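Long-range contact in UPF0249 protein EF_3048 (Enterococcus faecalis, PDB 2I5I), which probably removes acetyl groups from acetylated carbohydrates as a magnesium-dependent step in oligosaccharide breakdown: residues 8-13 / 126-131. Residues are numbered along the deposited sequence; the frame is centred on the assembly and turned at random.
Sequences IINADD and HIDSHH
The end of strand 6-11 and strand 127-129 face each other across the interior of the chain, the paths CA 10 to 13 and CA 126 to 130 running 48° apart. Their backbones stay well separated, with Asp13 CA and His130 CA the nearest pair at 7.6 Å, so side chains and one water bridge the gap. Asn10 and Asp12 of 8-13 and His126 and Asp128 of 126-131 point toward the opposite segment, while Ala11 and Ser129 turn away. Asn10, its CG anti to the backbone N (chi1 -177°), meets His126 tip to tip: OD1 lies in the ring plane at the edge, 3.5 Å from CE1, with the amide nearly perpendicular to the ring. The same OD1 is hydrogen-bonded to Ser35, and ND2 gives a weak bond to Asp12 OD1. Both strands belong to the parallel sheet, with strands 35-38 and 60-65 lying between them in sheet order; the contact therefore spans the inside of the curled sheet, consistent with the barrel-like fold of YdjC deacetylases. The side chains of Asp12 and Asp128 cross obliquely, their carboxylate planes 80° apart, Asp12 OD1 3.7 Å from Asp128 OD2. Arg156, salt-bridged to Asp12 and in a long, weak ion pair with Asp128, probably eases their repulsion. Asp128 also bonds through OD1 to His64 and through OD2 to Thr37. Further along, Asp13 and His130 approach at about a right angle and share a water, 2.6 Å from Asp13 OD1, to which it donates, and 2.7 Å from His130 ND1. Arg232 holds the other Asp13 oxygen in a salt bridge. His130 is a predicted Mg(2+) ligand; with Asp13 and His64 it may frame a vacant metal site, and Asp128 would then orient His64 from the second shell.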
loop_
_atom_site.group_PDB
_atom_site.type_symbol
_atom_site.label_atom_id
_atom_site.label_comp_id
_atom_site.label_asym_id
_atom_site.label_seq_id
_atom_site.Cartn_x
_atom_site.Cartn_y
_atom_site.Cartn_z
ATOM N N ILE A 8 23.166 -10.355 15.061
ATOM C CA ILE A 8 22.151 -9.330 15.133
ATOM C C ILE A 8 22.898 -7.999 15.125
ATOM O O ILE A 8 23.758 -7.737 15.969
ATOM C CB ILE A 8 21.307 -9.500 16.399
ATOM C CG1 ILE A 8 20.596 -10.843 16.509
ATOM C CG2 ILE A 8 20.335 -8.337 16.527
ATOM C CD1 ILE A 8 19.988 -11.076 17.872
ATOM N N ILE A 9 22.615 -7.159 14.157
ATOM C CA ILE A 9 23.108 -5.800 13.988
ATOM C C ILE A 9 21.904 -4.900 14.208
ATOM O O ILE A 9 20.969 -4.831 13.425
ATOM C CB ILE A 9 23.768 -5.575 12.617
ATOM C CG1 ILE A 9 24.851 -6.608 12.368
ATOM C CG2 ILE A 9 24.317 -4.167 12.474
ATOM C CD1 ILE A 9 25.605 -6.501 11.073
ATOM N N ASN A 10 21.937 -4.264 15.381
ATOM C CA ASN A 10 20.754 -3.557 15.861
ATOM C C ASN A 10 21.077 -2.077 15.950
ATOM O O ASN A 10 22.015 -1.662 16.627
ATOM C CB ASN A 10 20.275 -4.059 17.234
ATOM C CG ASN A 10 19.001 -3.361 17.680
ATOM O OD1 ASN A 10 17.884 -3.873 17.521
ATOM N ND2 ASN A 10 19.186 -2.192 18.253
ATOM N N ALA A 11 20.243 -1.300 15.267
ATOM C CA ALA A 11 20.353 0.152 15.315
ATOM C C ALA A 11 19.566 0.693 16.493
ATOM O O ALA A 11 18.347 0.519 16.563
ATOM C CB ALA A 11 19.832 0.768 14.017
ATOM N N ASP A 12 20.225 1.353 17.433
ATOM C CA ASP A 12 19.504 1.972 18.533
ATOM C C ASP A 12 18.864 3.301 18.111
ATOM O O ASP A 12 19.341 3.966 17.182
ATOM C CB ASP A 12 20.468 2.171 19.710
ATOM C CG ASP A 12 20.984 0.864 20.281
ATOM O OD1 ASP A 12 20.672 -0.218 19.738
ATOM O OD2 ASP A 12 21.722 0.919 21.293
ATOM N N ASP A 13 17.775 3.664 18.762
ATOM C CA ASP A 13 17.148 4.971 18.711
ATOM C C ASP A 13 16.160 5.153 17.565
ATOM O O ASP A 13 15.908 6.282 17.135
ATOM C CB ASP A 13 18.211 6.080 18.626
ATOM C CG ASP A 13 19.060 6.213 19.877
ATOM O OD1 ASP A 13 18.601 5.714 20.923
ATOM O OD2 ASP A 13 20.172 6.797 19.834
ATOM N N HIS A 126 11.832 -7.688 21.181
ATOM C CA HIS A 126 12.830 -7.734 22.244
ATOM C C HIS A 126 12.919 -6.396 22.962
ATOM O O HIS A 126 12.256 -5.419 22.605
ATOM C CB HIS A 126 14.187 -8.153 21.701
ATOM C CG HIS A 126 15.058 -7.137 21.057
ATOM N ND1 HIS A 126 14.857 -6.711 19.763
ATOM C CD2 HIS A 126 16.151 -6.466 21.497
ATOM C CE1 HIS A 126 15.796 -5.828 19.453
ATOM N NE2 HIS A 126 16.603 -5.639 20.486
ATOM N N ILE A 127 13.743 -6.386 23.998
ATOM C CA ILE A 127 13.937 -5.255 24.877
ATOM C C ILE A 127 15.410 -4.915 25.006
ATOM O O ILE A 127 16.281 -5.777 25.118
ATOM C CB ILE A 127 13.390 -5.532 26.309
ATOM C CG1 ILE A 127 11.895 -5.804 26.356
ATOM C CG2 ILE A 127 13.762 -4.408 27.258
ATOM C CD1 ILE A 127 11.403 -6.323 27.688
ATOM N N ASP A 128 15.714 -3.628 25.017
ATOM C CA ASP A 128 17.048 -3.126 25.314
ATOM C C ASP A 128 16.859 -1.764 25.965
ATOM O O ASP A 128 15.703 -1.423 26.244
ATOM C CB ASP A 128 17.926 -3.107 24.086
ATOM C CG ASP A 128 17.612 -2.011 23.077
ATOM O OD1 ASP A 128 16.618 -1.286 23.240
ATOM O OD2 ASP A 128 18.394 -1.905 22.104
ATOM N N SER A 129 17.918 -0.979 26.170
ATOM C CA SER A 129 17.706 0.311 26.801
ATOM C C SER A 129 18.700 1.367 26.323
ATOM O O SER A 129 19.880 1.076 26.056
ATOM C CB SER A 129 17.893 0.204 28.341
ATOM O OG SER A 129 19.315 0.072 28.386
ATOM N N HIS A 130 18.160 2.576 26.272
ATOM C CA HIS A 130 18.893 3.797 25.988
ATOM C C HIS A 130 19.972 3.992 27.040
ATOM O O HIS A 130 19.662 3.831 28.228
ATOM C CB HIS A 130 17.934 4.977 26.005
ATOM C CG HIS A 130 18.521 6.289 25.604
ATOM N ND1 HIS A 130 19.028 6.527 24.347
ATOM C CD2 HIS A 130 18.668 7.443 26.296
ATOM C CE1 HIS A 130 19.474 7.775 24.278
ATOM N NE2 HIS A 130 19.267 8.354 25.450
ATOM N N HIS A 131 21.182 4.292 26.614
ATOM C CA HIS A 131 22.304 4.480 27.524
ATOM C C HIS A 131 22.624 3.207 28.306
ATOM O O HIS A 131 23.298 3.302 29.340
ATOM C CB HIS A 131 21.995 5.617 28.504
ATOM C CG HIS A 131 21.976 6.961 27.819
ATOM N ND1 HIS A 131 21.578 8.110 28.457
ATOM C CD2 HIS A 131 22.297 7.330 26.552
ATOM C CE1 HIS A 131 21.657 9.129 27.621
ATOM N NE2 HIS A 131 22.097 8.692 26.446
HETATM O O HOH W 1 20.273 4.772 22.708
#